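Local coordinates for DisA protein (Sorangium cellulosum, PDB 6CCA) that probably transfers methyl groups from S-adenosylmethionine to an alpha carbon of a polyketide intermediate, building a gem-dimethyl group on the disorazol assembly line, at residues V333-T345 with M364-K376. Residues are numbered along the deposited sequence; the frame is centred on the assembly and turned at random.
Sequences VLNEMTRVVHFLT and MKWSPLLSSPMWK
W375 lays one indole face over L334, whose CD1 sits 3.8 Å from the six-membered ring's centroid in a CH-pi contact; L370 CB lies over the rim of the opposite face. A chi1 of -58° sets L334 CG anti to the carbonyl carbon, from where CD1 reaches the broad ring. E336 crosses the indole at about a right angle, its CG 3.6 Å from W375 CZ2, and its bent chain brings the carboxylate to a water in the indole plane. Accepting from W375 NE1 and L370 N, this water lies 2.7 Å from E336 OE1 and 2.7 Å from M337 O, in position to donate to either, and ties strand end to loop and helix; E336 OE2 bonds to H310. The backbones meet in paired CA-H...O contacts, T338 CA to L370 O and S371 CA to T338 O. L369 CD1 touches both M337 CB and L344 CD1. Compact V340 presses CG2 3.5 Å from M364 CB and against S367, whose OG accepts from L369 N in an ST turn. S371 OG accepts from M374 N, the N-cap bond of a capping box. Helix 372-381 packed on strand 330-337, parallel to 300-306 and antiparallel to 402-409, fits the Rossmann-like class I methyltransferase fold.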
loop_
_atom_site.group_PDB
_atom_site.type_symbol
_atom_site.label_atom_id
_atom_site.label_comp_id
_atom_site.label_asym_id
_atom_site.label_seq_id
_atom_site.Cartn_x
_atom_site.Cartn_y
_atom_site.Cartn_z
ATOM N N VAL A 333 -9.226 -3.998 -9.110
ATOM C CA VAL A 333 -9.549 -3.902 -7.686
ATOM C C VAL A 333 -8.245 -3.516 -6.988
ATOM O O VAL A 333 -7.205 -4.253 -7.056
ATOM C CB VAL A 333 -10.053 -5.241 -7.156
ATOM C CG1 VAL A 333 -10.300 -5.111 -5.654
ATOM C CG2 VAL A 333 -11.300 -5.653 -7.933
ATOM N N LEU A 334 -8.250 -2.333 -6.384
ATOM C CA LEU A 334 -7.095 -1.842 -5.630
ATOM C C LEU A 334 -7.377 -1.813 -4.134
ATOM O O LEU A 334 -8.490 -1.389 -3.720
ATOM C CB LEU A 334 -6.735 -0.418 -6.085
ATOM C CG LEU A 334 -6.395 -0.154 -7.517
ATOM C CD1 LEU A 334 -6.271 1.336 -7.835
ATOM C CD2 LEU A 334 -5.095 -0.869 -7.866
ATOM N N ASN A 335 -6.379 -2.231 -3.346
ATOM C CA ASN A 335 -6.319 -1.925 -1.936
ATOM C C ASN A 335 -5.088 -1.069 -1.744
ATOM O O ASN A 335 -3.947 -1.526 -2.066
ATOM C CB ASN A 335 -6.201 -3.217 -1.164
ATOM C CG ASN A 335 -6.161 -3.005 0.349
ATOM O OD1 ASN A 335 -6.189 -1.865 0.840
ATOM N ND2 ASN A 335 -6.198 -4.118 1.093
ATOM N N GLU A 336 -5.291 0.171 -1.355
ATOM C CA GLU A 336 -4.243 1.162 -1.323
ATOM C C GLU A 336 -4.276 2.039 -0.059
ATOM O O GLU A 336 -5.319 2.345 0.495
ATOM C CB GLU A 336 -4.330 2.133 -2.547
ATOM C CG GLU A 336 -3.711 1.576 -3.835
ATOM C CD GLU A 336 -2.176 1.582 -3.773
ATOM O OE1 GLU A 336 -1.557 2.466 -3.163
ATOM O OE2 GLU A 336 -1.560 0.686 -4.344
ATOM N N MET A 337 -3.099 2.495 0.350
ATOM C CA MET A 337 -3.005 3.458 1.430
ATOM C C MET A 337 -3.206 4.830 0.754
ATOM O O MET A 337 -2.571 5.101 -0.281
ATOM C CB MET A 337 -1.637 3.354 2.166
ATOM C CG MET A 337 -1.387 1.934 2.671
ATOM S SD MET A 337 -2.546 1.480 4.016
ATOM C CE MET A 337 -2.024 -0.242 4.166
ATOM N N THR A 338 -4.127 5.622 1.308
ATOM C CA THR A 338 -4.608 6.848 0.694
ATOM C C THR A 338 -4.312 8.161 1.454
ATOM O O THR A 338 -4.927 9.198 1.153
ATOM C CB THR A 338 -6.116 6.702 0.442
ATOM O OG1 THR A 338 -6.788 6.222 1.615
ATOM C CG2 THR A 338 -6.361 5.671 -0.657
ATOM N N ARG A 339 -3.387 8.109 2.408
ATOM C CA ARG A 339 -2.897 9.253 3.153
ATOM C C ARG A 339 -1.434 8.954 3.438
ATOM O O ARG A 339 -1.064 7.792 3.674
ATOM C CB ARG A 339 -3.752 9.427 4.409
ATOM C CG ARG A 339 -3.331 10.594 5.291
ATOM C CD ARG A 339 -4.155 10.760 6.607
ATOM N NE ARG A 339 -5.464 11.280 6.286
ATOM C CZ ARG A 339 -5.690 12.520 5.845
ATOM N NH1 ARG A 339 -4.705 13.399 5.729
ATOM N NH2 ARG A 339 -6.922 12.899 5.539
ATOM N N VAL A 340 -0.561 9.982 3.328
ATOM C CA VAL A 340 0.848 9.805 3.530
ATOM C C VAL A 340 1.092 9.830 5.063
ATOM O O VAL A 340 1.703 10.747 5.590
ATOM C CB VAL A 340 1.695 10.920 2.916
ATOM C CG1 VAL A 340 3.138 10.485 2.954
ATOM C CG2 VAL A 340 1.377 11.139 1.435
ATOM N N VAL A 341 0.575 8.870 5.777
ATOM C CA VAL A 341 0.807 8.798 7.247
ATOM C C VAL A 341 2.296 8.632 7.623
ATOM O O VAL A 341 3.099 7.984 6.907
ATOM C CB VAL A 341 -0.085 7.694 7.885
ATOM C CG1 VAL A 341 -1.545 8.045 7.650
ATOM C CG2 VAL A 341 0.215 6.309 7.323
ATOM N N HIS A 342 2.665 9.211 8.798
ATOM C CA HIS A 342 4.057 9.217 9.230
ATOM C C HIS A 342 4.557 7.792 9.464
ATOM O O HIS A 342 5.722 7.461 9.209
ATOM C CB HIS A 342 4.192 10.018 10.510
ATOM C CG HIS A 342 3.765 11.441 10.378
ATOM N ND1 HIS A 342 3.888 12.170 9.204
ATOM C CD2 HIS A 342 3.252 12.297 11.299
ATOM C CE1 HIS A 342 3.410 13.382 9.393
ATOM N NE2 HIS A 342 3.034 13.486 10.656
ATOM N N PHE A 343 3.653 6.926 9.875
ATOM C CA PHE A 343 3.988 5.527 10.048
ATOM C C PHE A 343 4.580 4.953 8.819
ATOM O O PHE A 343 5.539 4.182 8.840
ATOM C CB PHE A 343 2.733 4.696 10.428
ATOM C CG PHE A 343 2.963 3.210 10.225
ATOM C CD1 PHE A 343 3.759 2.499 11.130
ATOM C CD2 PHE A 343 2.502 2.563 9.104
ATOM C CE1 PHE A 343 4.063 1.126 10.953
ATOM C CE2 PHE A 343 2.809 1.217 8.867
ATOM C CZ PHE A 343 3.578 0.479 9.812
ATOM N N LEU A 344 3.970 5.237 7.672
ATOM C CA LEU A 344 4.501 4.759 6.408
ATOM C C LEU A 344 5.797 5.427 5.999
ATOM O O LEU A 344 6.755 4.769 5.506
ATOM C CB LEU A 344 3.452 4.961 5.281
ATOM C CG LEU A 344 2.220 4.055 5.448
ATOM C CD1 LEU A 344 1.228 4.433 4.328
ATOM C CD2 LEU A 344 2.567 2.576 5.348
ATOM N N THR A 345 5.845 6.755 6.111
ATOM C CA THR A 345 7.079 7.441 5.754
ATOM C C THR A 345 8.289 6.840 6.486
ATOM O O THR A 345 9.332 6.607 5.895
ATOM C CB THR A 345 7.005 8.962 6.014
ATOM O OG1 THR A 345 5.956 9.541 5.192
ATOM C CG2 THR A 345 8.384 9.616 5.695
ATOM N N MET A 364 0.752 12.095 -3.968
ATOM C CA MET A 364 0.838 12.949 -2.790
ATOM C C MET A 364 2.308 13.197 -2.467
ATOM O O MET A 364 3.163 12.398 -2.702
ATOM C CB MET A 364 0.052 12.384 -1.605
ATOM C CG MET A 364 -1.455 12.356 -1.855
ATOM S SD MET A 364 -2.425 11.733 -0.460
ATOM C CE MET A 364 -1.929 10.029 -0.451
ATOM N N LYS A 365 2.607 14.355 -1.903
ATOM C CA LYS A 365 3.990 14.782 -1.780
ATOM C C LYS A 365 4.816 13.829 -0.928
ATOM O O LYS A 365 4.305 13.310 0.056
ATOM C CB LYS A 365 4.016 16.128 -1.076
ATOM C CG LYS A 365 5.330 16.873 -1.296
ATOM C CD LYS A 365 5.248 18.211 -0.598
ATOM C CE LYS A 365 6.568 18.916 -0.783
ATOM N NZ LYS A 365 6.460 20.164 -0.016
ATOM N N TRP A 366 6.030 13.535 -1.376
ATOM C CA TRP A 366 6.965 12.651 -0.699
ATOM C C TRP A 366 6.454 11.255 -0.510
ATOM O O TRP A 366 6.722 10.609 0.521
ATOM C CB TRP A 366 7.358 13.241 0.625
ATOM C CG TRP A 366 8.423 14.365 0.444
ATOM C CD1 TRP A 366 9.577 14.368 -0.350
ATOM C CD2 TRP A 366 8.402 15.604 1.119
ATOM N NE1 TRP A 366 10.256 15.564 -0.183
ATOM C CE2 TRP A 366 9.565 16.329 0.720
ATOM C CE3 TRP A 366 7.499 16.188 1.976
ATOM C CZ2 TRP A 366 9.840 17.600 1.209
ATOM C CZ3 TRP A 366 7.764 17.420 2.444
ATOM C CH2 TRP A 366 8.939 18.125 2.059
ATOM N N SER A 367 5.828 10.751 -1.579
ATOM C CA SER A 367 5.153 9.498 -1.531
ATOM C C SER A 367 4.819 9.001 -2.924
ATOM O O SER A 367 4.733 9.772 -3.859
ATOM C CB SER A 367 3.886 9.657 -0.734
ATOM O OG SER A 367 2.733 9.874 -1.526
ATOM N N PRO A 368 4.611 7.699 -3.048
ATOM C CA PRO A 368 4.062 7.170 -4.277
ATOM C C PRO A 368 2.555 7.065 -4.239
ATOM O O PRO A 368 1.985 6.491 -5.167
ATOM C CB PRO A 368 4.691 5.801 -4.351
ATOM C CG PRO A 368 4.699 5.381 -2.904
ATOM C CD PRO A 368 5.001 6.629 -2.100
ATOM N N LEU A 369 1.917 7.600 -3.212
ATOM C CA LEU A 369 0.495 7.290 -2.942
ATOM C C LEU A 369 -0.471 8.288 -3.514
ATOM O O LEU A 369 -0.093 9.469 -3.723
ATOM C CB LEU A 369 0.269 7.244 -1.422
ATOM C CG LEU A 369 1.070 6.220 -0.617
ATOM C CD1 LEU A 369 0.747 6.329 0.897
ATOM C CD2 LEU A 369 0.879 4.801 -1.107
ATOM N N LEU A 370 -1.725 7.858 -3.689
ATOM C CA LEU A 370 -2.794 8.715 -4.083
ATOM C C LEU A 370 -3.929 8.656 -3.133
ATOM O O LEU A 370 -4.230 7.595 -2.572
ATOM C CB LEU A 370 -3.319 8.369 -5.502
ATOM C CG LEU A 370 -2.500 8.840 -6.713
ATOM C CD1 LEU A 370 -1.210 8.128 -6.896
ATOM C CD2 LEU A 370 -3.355 8.542 -7.940
ATOM N N SER A 371 -4.612 9.778 -2.907
ATOM C CA SER A 371 -5.812 9.756 -2.116
ATOM C C SER A 371 -6.991 9.121 -2.912
ATOM O O SER A 371 -6.857 8.923 -4.077
ATOM C CB SER A 371 -6.285 11.178 -1.755
ATOM O OG SER A 371 -6.676 11.875 -2.917
ATOM N N SER A 372 -8.132 8.856 -2.273
ATOM C CA SER A 372 -9.234 8.261 -3.017
ATOM C C SER A 372 -9.678 9.189 -4.159
ATOM O O SER A 372 -9.909 8.687 -5.277
ATOM C CB SER A 372 -10.454 7.824 -2.173
ATOM O OG SER A 372 -10.127 6.611 -1.477
ATOM N N PRO A 373 -9.865 10.501 -3.866
ATOM C CA PRO A 373 -10.282 11.393 -4.984
ATOM C C PRO A 373 -9.265 11.432 -6.093
ATOM O O PRO A 373 -9.638 11.365 -7.274
ATOM C CB PRO A 373 -10.500 12.784 -4.313
ATOM C CG PRO A 373 -10.772 12.480 -2.849
ATOM C CD PRO A 373 -10.001 11.156 -2.532
ATOM N N MET A 374 -7.992 11.429 -5.763
ATOM C CA MET A 374 -6.945 11.364 -6.789
ATOM C C MET A 374 -6.959 10.067 -7.628
ATOM O O MET A 374 -6.821 10.110 -8.847
ATOM C CB MET A 374 -5.542 11.565 -6.212
ATOM C CG MET A 374 -5.280 12.984 -5.635
ATOM S SD MET A 374 -3.858 12.977 -4.493
ATOM C CE MET A 374 -2.506 12.928 -5.589
ATOM N N TRP A 375 -7.167 8.934 -6.988
ATOM C CA TRP A 375 -7.297 7.668 -7.732
ATOM C C TRP A 375 -8.536 7.686 -8.641
ATOM O O TRP A 375 -8.450 7.258 -9.803
ATOM C CB TRP A 375 -7.465 6.492 -6.760
ATOM C CG TRP A 375 -6.184 5.875 -6.281
ATOM C CD1 TRP A 375 -5.761 5.889 -4.991
ATOM C CD2 TRP A 375 -5.194 5.098 -7.012
ATOM N NE1 TRP A 375 -4.596 5.173 -4.863
ATOM C CE2 TRP A 375 -4.194 4.740 -6.088
ATOM C CE3 TRP A 375 -5.028 4.721 -8.356
ATOM C CZ2 TRP A 375 -3.099 4.007 -6.425
ATOM C CZ3 TRP A 375 -3.892 4.034 -8.706
ATOM C CH2 TRP A 375 -2.946 3.666 -7.721
ATOM N N LYS A 376 -9.625 8.254 -8.140
ATOM C CA LYS A 376 -10.874 8.349 -8.924
ATOM C C LYS A 376 -10.612 9.146 -10.181
ATOM O O LYS A 376 -10.873 8.657 -11.340
ATOM C CB LYS A 376 -12.059 8.825 -8.061
ATOM C CG LYS A 376 -13.394 8.862 -8.796
ATOM C CD LYS A 376 -14.539 9.323 -7.944
ATOM C CE LYS A 376 -15.868 9.157 -8.695
ATOM N NZ LYS A 376 -15.922 10.104 -9.777
HETATM O O HOH W 1 -2.293 5.053 -2.969
HETATM O O HOH W 2 -9.518 7.034 1.184
HETATM O O HOH W 3 6.892 10.999 3.175
#